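Local coordinates for DNA-binding protein (Silicibacter pomeroyi, PDB 3EUS) that probably binds DNA as a small all-helical protein with a helix-turn-helix domain of the Cro/C1 (XRE) family, at residues A[16-21]-A[73-78]; A[28-33]-A[46-51]; A[42-47]-A[60-65]. One frame throughout, in Å; residues are numbered along the deposited sequence.

Contact 1 (A[16-21]-A[73-78]); sequences CQRLRQ and SEIVAT
Arg18 lays its guanidinium flat against Ile75 and turns the edge of the same group to Glu74. Ile75 CG1 sits over the centre of one face, 3.6 Å from Arg18 CZ, and Ile75 CD1 lies 3.9 Å from Arg18 CB. The arginine chain is bent twice (chi2 -51°, chi3 -65°), which folds its end down onto the isoleucine. At the edge, Arg18 NH1 and Arg18 NH2 both reach Glu74 OE1, each at 3.0 Å, in an end-on, two-to-one salt bridge. NH1 uses the anti lone pair of OE1, while NH2 comes nearly along the C-O axis; both N-H bonds are well off straight, and the guanidinium and carboxylate planes are turned 47° apart. NH1 also bonds to Tyr14 OH, and together with the two bonds to Glu74 this probably restricts how the group can turn. Were Arg18 cut back to an alanine, Glu74 would probably lose its positive mate and the flank of Ile75 the flat group lying on it. The glutamate is exposed, the isoleucine buried. Helix 72-81 is thus tied to helix 10-25, while Met63 of helix 56-65 packs against Ile75 and Leu19, and Val76 and Ala77 meet the second subunit.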
# COMPACT_ATOMS: atom_id res chain seq x y z
N CYS A 16 3.07 -7.59 -6.79
CA CYS A 16 2.15 -8.65 -7.12
C CYS A 16 2.75 -9.98 -6.79
O CYS A 16 2.03 -10.85 -6.31
CB CYS A 16 1.73 -8.56 -8.56
SG CYS A 16 0.47 -7.24 -8.66
N GLN A 17 4.04 -10.13 -7.05
CA GLN A 17 4.74 -11.34 -6.68
C GLN A 17 4.63 -11.57 -5.17
O GLN A 17 4.39 -12.69 -4.70
CB GLN A 17 6.23 -11.24 -7.16
CG GLN A 17 7.14 -12.26 -6.62
CD GLN A 17 6.71 -13.67 -6.90
OE1 GLN A 17 7.07 -14.60 -6.13
NE2 GLN A 17 6.01 -13.88 -8.01
N ARG A 18 4.89 -10.54 -4.39
CA ARG A 18 4.81 -10.65 -2.92
C ARG A 18 3.39 -10.91 -2.44
O ARG A 18 3.23 -11.67 -1.46
CB ARG A 18 5.34 -9.40 -2.20
CG ARG A 18 6.79 -9.10 -2.38
CD ARG A 18 7.72 -10.35 -2.07
NE ARG A 18 7.61 -10.70 -0.65
CZ ARG A 18 8.45 -10.31 0.31
NH1 ARG A 18 9.46 -9.49 0.04
NH2 ARG A 18 8.30 -10.76 1.55
N LEU A 19 2.39 -10.34 -3.09
CA LEU A 19 0.98 -10.61 -2.68
C LEU A 19 0.68 -12.08 -2.88
O LEU A 19 0.13 -12.78 -2.00
CB LEU A 19 0.06 -9.76 -3.47
CG LEU A 19 0.02 -8.29 -3.07
CD1 LEU A 19 -0.85 -7.55 -4.09
CD2 LEU A 19 -0.49 -8.19 -1.66
N ARG A 20 1.07 -12.57 -4.04
CA ARG A 20 0.81 -13.98 -4.36
C ARG A 20 1.61 -14.88 -3.43
O ARG A 20 1.11 -15.91 -2.97
CB ARG A 20 1.14 -14.30 -5.85
CG ARG A 20 1.04 -15.76 -6.20
CD ARG A 20 1.42 -16.08 -7.70
NE ARG A 20 2.58 -15.30 -8.17
CZ ARG A 20 2.48 -14.22 -8.97
NH1 ARG A 20 1.29 -13.84 -9.49
NH2 ARG A 20 3.58 -13.56 -9.35
N GLN A 21 2.89 -14.56 -3.20
CA GLN A 21 3.72 -15.44 -2.38
C GLN A 21 3.24 -15.46 -0.92
O GLN A 21 3.25 -16.53 -0.28
CB GLN A 21 5.21 -15.06 -2.52
CG GLN A 21 6.21 -16.27 -2.52
CD GLN A 21 5.83 -17.44 -3.43
OE1 GLN A 21 5.77 -17.31 -4.68
NE2 GLN A 21 5.59 -18.60 -2.82
N SER A 73 7.00 -4.47 6.25
CA SER A 73 8.05 -3.45 6.23
C SER A 73 9.05 -3.73 5.08
O SER A 73 9.46 -2.84 4.36
CB SER A 73 8.74 -3.38 7.61
OG SER A 73 9.76 -2.46 7.55
N GLU A 74 9.42 -4.99 4.92
CA GLU A 74 10.33 -5.41 3.86
C GLU A 74 9.77 -5.14 2.46
O GLU A 74 10.48 -4.63 1.64
CB GLU A 74 10.59 -6.88 4.01
CG GLU A 74 11.65 -7.55 3.11
CD GLU A 74 11.61 -9.09 3.36
OE1 GLU A 74 10.89 -9.83 2.63
OE2 GLU A 74 12.27 -9.55 4.31
N ILE A 75 8.53 -5.53 2.24
CA ILE A 75 7.82 -5.30 0.94
C ILE A 75 7.85 -3.79 0.57
O ILE A 75 8.32 -3.40 -0.50
CB ILE A 75 6.41 -5.85 0.99
CG1 ILE A 75 6.45 -7.40 1.15
CG2 ILE A 75 5.60 -5.39 -0.28
CD1 ILE A 75 5.11 -8.03 1.46
N VAL A 76 7.44 -2.96 1.52
CA VAL A 76 7.27 -1.53 1.28
C VAL A 76 8.64 -0.85 1.12
O VAL A 76 8.84 -0.07 0.20
CB VAL A 76 6.44 -0.88 2.44
CG1 VAL A 76 6.50 0.69 2.36
CG2 VAL A 76 5.03 -1.43 2.54
N ALA A 77 9.64 -1.23 1.93
CA ALA A 77 10.98 -0.67 1.78
C ALA A 77 11.60 -1.06 0.44
O ALA A 77 12.31 -0.26 -0.16
CB ALA A 77 11.93 -1.15 2.95
N THR A 78 11.37 -2.31 0.03
CA THR A 78 11.94 -2.81 -1.25
C THR A 78 11.32 -2.04 -2.41
O THR A 78 12.04 -1.58 -3.35
CB THR A 78 11.79 -4.35 -1.38
OG1 THR A 78 12.43 -4.96 -0.26
CG2 THR A 78 12.48 -4.90 -2.63

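Contact 2 (A[28-33]-A[46-51]); sequences LTQADL and KVETRE
Gln30 and Glu48 make the bridge between these segments, amide to carboxylate, where helix 30-36 begins and helix 41-48 ends. The second segment starts at Lys46, whose CB points away from 28-33, but whose carbonyl O receives Glu51 N at 2.8 Å, the six-to-one backbone bond of the Schellman motif that closes the helix. Val47 turns inward to Leu19 and Trp62, and its O takes a weak bond from Arg50 N. Glu48 then points at helix 30-36. Its chain is extended beyond CG, and Glu48 OE1 accepts from Gln30 NE2 at 3.0 Å along a nearly straight N-H (167°). The oxygen lies in the plane of the Gln30 amide, yet the amide nitrogen stands above the carboxylate plane, and the amide and carboxylate planes are 51° apart. The other oxygen, OE2, has a salt bridge to Arg23 NE of helix 10-25. Thr49 leaves the helix, its OG1 bonded back to Ala45 O. Arg50 has positive phi (67°) and is the C-prime residue of the motif; its NH1 reaches Leu7 O. Glu51 supplies the closing N-H.

The first turn that carries Gln30 is closed by a capping box of Thr29 and Asp32, with Asp32 N to Thr29 OG1 at 3.0 Å and Thr29 N to Asp32 OD2 at 3.1 Å. Helices 30-36 and 41-48 are probably the two helices of the helix-turn-helix unit, as in the Cro/C1 family. Chemically, a neutral amide donor meets a carboxylate that is buried but already paired with Arg23; that pairing probably favours the ionised form, and Gln30 adds a directional bond that links the start of one helix to the last turn of the other.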
# COMPACT_ATOMS: atom_id res chain seq x y z
N LEU A 28 -3.11 -20.91 1.06
CA LEU A 28 -4.44 -20.51 0.65
C LEU A 28 -4.55 -20.52 -0.85
O LEU A 28 -3.62 -20.07 -1.53
CB LEU A 28 -4.75 -19.06 1.10
CG LEU A 28 -4.73 -18.70 2.58
CD1 LEU A 28 -4.82 -17.16 2.87
CD2 LEU A 28 -5.84 -19.44 3.28
N THR A 29 -5.71 -20.98 -1.35
CA THR A 29 -6.03 -20.87 -2.75
C THR A 29 -6.51 -19.44 -2.96
O THR A 29 -6.81 -18.75 -2.00
CB THR A 29 -7.20 -21.82 -3.14
OG1 THR A 29 -8.37 -21.48 -2.42
CG2 THR A 29 -6.82 -23.29 -2.86
N GLN A 30 -6.61 -19.00 -4.20
CA GLN A 30 -7.23 -17.70 -4.42
C GLN A 30 -8.65 -17.59 -3.80
O GLN A 30 -8.97 -16.57 -3.18
CB GLN A 30 -7.25 -17.38 -5.90
CG GLN A 30 -5.85 -17.20 -6.50
CD GLN A 30 -5.90 -16.94 -7.97
OE1 GLN A 30 -6.76 -17.48 -8.66
NE2 GLN A 30 -5.01 -16.09 -8.45
N ALA A 31 -9.45 -18.65 -3.92
CA ALA A 31 -10.79 -18.71 -3.33
C ALA A 31 -10.79 -18.54 -1.81
O ALA A 31 -11.65 -17.82 -1.27
CB ALA A 31 -11.51 -20.02 -3.72
N ASP A 32 -9.86 -19.24 -1.15
CA ASP A 32 -9.71 -19.26 0.31
C ASP A 32 -9.39 -17.86 0.83
O ASP A 32 -9.98 -17.39 1.81
CB ASP A 32 -8.53 -20.16 0.71
CG ASP A 32 -8.80 -21.65 0.57
OD1 ASP A 32 -9.98 -22.10 0.63
OD2 ASP A 32 -7.77 -22.38 0.48
N LEU A 33 -8.48 -17.19 0.12
CA LEU A 33 -8.06 -15.85 0.48
C LEU A 33 -9.23 -14.89 0.24
O LEU A 33 -9.51 -14.04 1.11
CB LEU A 33 -6.78 -15.40 -0.24
CG LEU A 33 -6.37 -13.95 0.06
CD1 LEU A 33 -6.24 -13.64 1.61
CD2 LEU A 33 -5.10 -13.46 -0.75
N LYS A 46 -7.44 -11.14 -10.07
CA LYS A 46 -7.20 -9.89 -10.77
C LYS A 46 -6.09 -9.08 -10.14
O LYS A 46 -5.23 -8.53 -10.85
CB LYS A 46 -8.45 -9.06 -10.91
CG LYS A 46 -9.38 -9.59 -11.98
CD LYS A 46 -10.72 -8.84 -11.99
CE LYS A 46 -11.55 -9.21 -13.22
NZ LYS A 46 -12.62 -8.24 -13.48
N VAL A 47 -6.06 -8.99 -8.81
CA VAL A 47 -4.97 -8.27 -8.18
C VAL A 47 -3.61 -8.90 -8.52
O VAL A 47 -2.63 -8.20 -8.79
CB VAL A 47 -5.22 -8.19 -6.65
CG1 VAL A 47 -3.94 -7.84 -5.89
CG2 VAL A 47 -6.39 -7.19 -6.34
N GLU A 48 -3.52 -10.22 -8.41
CA GLU A 48 -2.27 -10.94 -8.65
C GLU A 48 -1.70 -10.85 -10.08
O GLU A 48 -0.46 -10.92 -10.27
CB GLU A 48 -2.43 -12.40 -8.23
CG GLU A 48 -2.66 -12.48 -6.67
CD GLU A 48 -2.62 -13.90 -6.15
OE1 GLU A 48 -2.68 -14.80 -6.98
OE2 GLU A 48 -2.53 -14.13 -4.92
N THR A 49 -2.58 -10.72 -11.05
CA THR A 49 -2.20 -10.64 -12.45
C THR A 49 -2.28 -9.21 -12.99
O THR A 49 -2.30 -9.00 -14.21
CB THR A 49 -3.06 -11.61 -13.25
OG1 THR A 49 -4.45 -11.27 -13.13
CG2 THR A 49 -2.86 -13.01 -12.70
N ARG A 50 -2.34 -8.23 -12.08
CA ARG A 50 -2.17 -6.82 -12.39
C ARG A 50 -3.36 -6.33 -13.25
O ARG A 50 -3.21 -5.54 -14.19
CB ARG A 50 -0.81 -6.61 -13.07
CG ARG A 50 0.35 -7.01 -12.14
CD ARG A 50 1.70 -7.12 -12.76
NE ARG A 50 1.74 -8.03 -13.87
CZ ARG A 50 1.72 -7.69 -15.14
NH1 ARG A 50 1.77 -6.40 -15.49
NH2 ARG A 50 1.70 -8.63 -16.06
N GLU A 51 -4.51 -6.93 -12.98
CA GLU A 51 -5.78 -6.61 -13.63
C GLU A 51 -6.68 -5.73 -12.74
O GLU A 51 -7.71 -5.22 -13.23
CB GLU A 51 -6.50 -7.89 -13.99
CG GLU A 51 -6.07 -8.45 -15.37
CD GLU A 51 -6.68 -9.79 -15.67
OE1 GLU A 51 -7.83 -10.02 -15.26
OE2 GLU A 51 -6.03 -10.61 -16.34

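Contact 3 (A[42-47]-A[60-65])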
# COMPACT_ATOMS: atom_id res chain seq x y z
N SER A 42 -12.39 -13.71 -8.10
CA SER A 42 -11.89 -12.82 -9.17
C SER A 42 -11.11 -11.62 -8.67
O SER A 42 -10.18 -11.16 -9.33
CB SER A 42 -13.05 -12.35 -10.08
OG SER A 42 -13.92 -11.43 -9.42
N PHE A 43 -11.42 -11.14 -7.46
CA PHE A 43 -10.64 -10.07 -6.86
C PHE A 43 -9.19 -10.44 -6.65
O PHE A 43 -8.29 -9.71 -7.09
CB PHE A 43 -11.28 -9.60 -5.53
CG PHE A 43 -10.44 -8.63 -4.75
CD1 PHE A 43 -10.43 -7.28 -5.07
CD2 PHE A 43 -9.67 -9.05 -3.68
CE1 PHE A 43 -9.68 -6.38 -4.33
CE2 PHE A 43 -8.91 -8.14 -2.92
CZ PHE A 43 -8.88 -6.82 -3.25
N VAL A 44 -8.97 -11.61 -6.04
CA VAL A 44 -7.64 -12.13 -5.80
C VAL A 44 -6.92 -12.42 -7.12
O VAL A 44 -5.78 -11.97 -7.29
CB VAL A 44 -7.67 -13.35 -4.90
CG1 VAL A 44 -6.24 -14.01 -4.76
CG2 VAL A 44 -8.21 -12.93 -3.51
N ALA A 45 -7.57 -13.11 -8.04
CA ALA A 45 -6.94 -13.40 -9.35
C ALA A 45 -6.54 -12.10 -10.06
O ALA A 45 -5.42 -11.99 -10.61
CB ALA A 45 -7.86 -14.23 -10.26
N LYS A 46 -7.44 -11.14 -10.07
CA LYS A 46 -7.20 -9.89 -10.77
C LYS A 46 -6.09 -9.08 -10.14
O LYS A 46 -5.23 -8.53 -10.85
CB LYS A 46 -8.45 -9.06 -10.91
CG LYS A 46 -9.38 -9.59 -11.98
CD LYS A 46 -10.72 -8.84 -11.99
CE LYS A 46 -11.55 -9.21 -13.22
NZ LYS A 46 -12.62 -8.24 -13.48
N VAL A 47 -6.06 -8.99 -8.81
CA VAL A 47 -4.97 -8.27 -8.18
C VAL A 47 -3.61 -8.90 -8.52
O VAL A 47 -2.63 -8.20 -8.79
CB VAL A 47 -5.22 -8.19 -6.65
CG1 VAL A 47 -3.94 -7.84 -5.89
CG2 VAL A 47 -6.39 -7.19 -6.34
N ALA A 60 -3.30 -3.88 3.51
CA ALA A 60 -3.28 -4.24 4.92
C ALA A 60 -4.15 -5.46 5.17
O ALA A 60 -3.73 -6.40 5.87
CB ALA A 60 -3.72 -2.98 5.82
N LYS A 61 -5.38 -5.47 4.64
CA LYS A 61 -6.26 -6.57 4.92
C LYS A 61 -5.76 -7.89 4.29
O LYS A 61 -5.88 -8.97 4.87
CB LYS A 61 -7.67 -6.24 4.43
CG LYS A 61 -8.40 -5.10 5.28
CD LYS A 61 -9.68 -4.69 4.58
CE LYS A 61 -10.49 -3.63 5.38
NZ LYS A 61 -11.83 -3.28 4.77
N TRP A 62 -5.26 -7.80 3.09
CA TRP A 62 -4.71 -8.98 2.34
C TRP A 62 -3.55 -9.56 3.16
O TRP A 62 -3.47 -10.76 3.40
CB TRP A 62 -4.17 -8.50 0.99
CG TRP A 62 -3.63 -9.55 0.03
CD1 TRP A 62 -2.49 -10.28 0.17
CD2 TRP A 62 -4.13 -9.82 -1.27
NE1 TRP A 62 -2.27 -11.05 -0.96
CE2 TRP A 62 -3.27 -10.79 -1.86
CE3 TRP A 62 -5.22 -9.38 -2.00
CZ2 TRP A 62 -3.50 -11.32 -3.12
CZ3 TRP A 62 -5.42 -9.87 -3.26
CH2 TRP A 62 -4.55 -10.85 -3.81
N MET A 63 -2.61 -8.71 3.58
CA MET A 63 -1.45 -9.20 4.28
C MET A 63 -1.82 -9.80 5.63
O MET A 63 -1.29 -10.81 6.01
CB MET A 63 -0.37 -8.09 4.39
CG MET A 63 0.23 -7.73 3.01
SD MET A 63 0.95 -9.05 1.98
CE MET A 63 2.26 -9.67 3.05
N ALA A 64 -2.76 -9.18 6.34
CA ALA A 64 -3.26 -9.75 7.57
C ALA A 64 -3.96 -11.08 7.38
O ALA A 64 -3.80 -11.98 8.23
CB ALA A 64 -4.28 -8.75 8.28
N ALA A 65 -4.72 -11.21 6.32
CA ALA A 65 -5.42 -12.48 6.01
C ALA A 65 -4.44 -13.59 5.65
O ALA A 65 -4.75 -14.76 5.82
CB ALA A 65 -6.47 -12.30 4.87
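The six-membered ring of Trp62 packs against the side chains of helix 41-48, among Phe43, Val44 and Val47. Val47 CG1 touches Trp62 CZ3 at 3.6 Å, and Val44 CG1 lies 3.7 Å from Trp62 CH2, both approaching the indole at a slant. Phe43 arrives at the indole rim, near its plane, with Phe43 CE2 3.9 Å from Trp62 CZ3. The two local helix axes pass 13.4 Å apart at an angle of 104°, so the contact is made by side chains, the indole reaching across to its three neighbours. With CG anti to the backbone N (chi1 -177°), the torsion carries the indole out toward 42-47.

One step out, Phe43 has Val47 CG2, one turn on in its own helix, 3.9 Å above one face toward the rim, and Lys39, just before the helix, makes a cation-pi contact with it. Leu54 packs on both Phe43 and Val47. Trp62 is held at its polar point by a hydrogen bond from NE1 to Leu19 O of helix 10-25, while Leu33 of helix 30-36 also packs on it. Val44 in turn touches Gln30 and Ala34.

Across these two segments the chemistry is wholly apolar. The indole N-H is nevertheless satisfied inside the protein by a main-chain carbonyl, which probably restrains the ring's rotation and joins helix 56-65 to helix 10-25 through the same side chain that packs against helix 41-48, the probable DNA-recognition helix.

Contacts 2 and 3 are close neighbours, their centres about 6 Å apart, and both use helix 41-48: contact 2 ties its C-terminal end to helix 30-36, contact 3 backs its inner face with helix 56-65. They meet where Leu33 CD2 lies 3.4 Å from Trp62 CE2. Contact 1 closes a chain loop that encloses both, its centre about 15 Å from that of contact 2 and about 13 Å from that of contact 3. Leu19 connects it inward, Leu19 CD1 lying 3.6 Å from Val47 CG1. Contacts 1 and 3 also border the second subunit. Contact 2 joins the two helices of the probable helix-turn-helix unit, and helix 41-48 is the one that in this family usually enters the DNA groove.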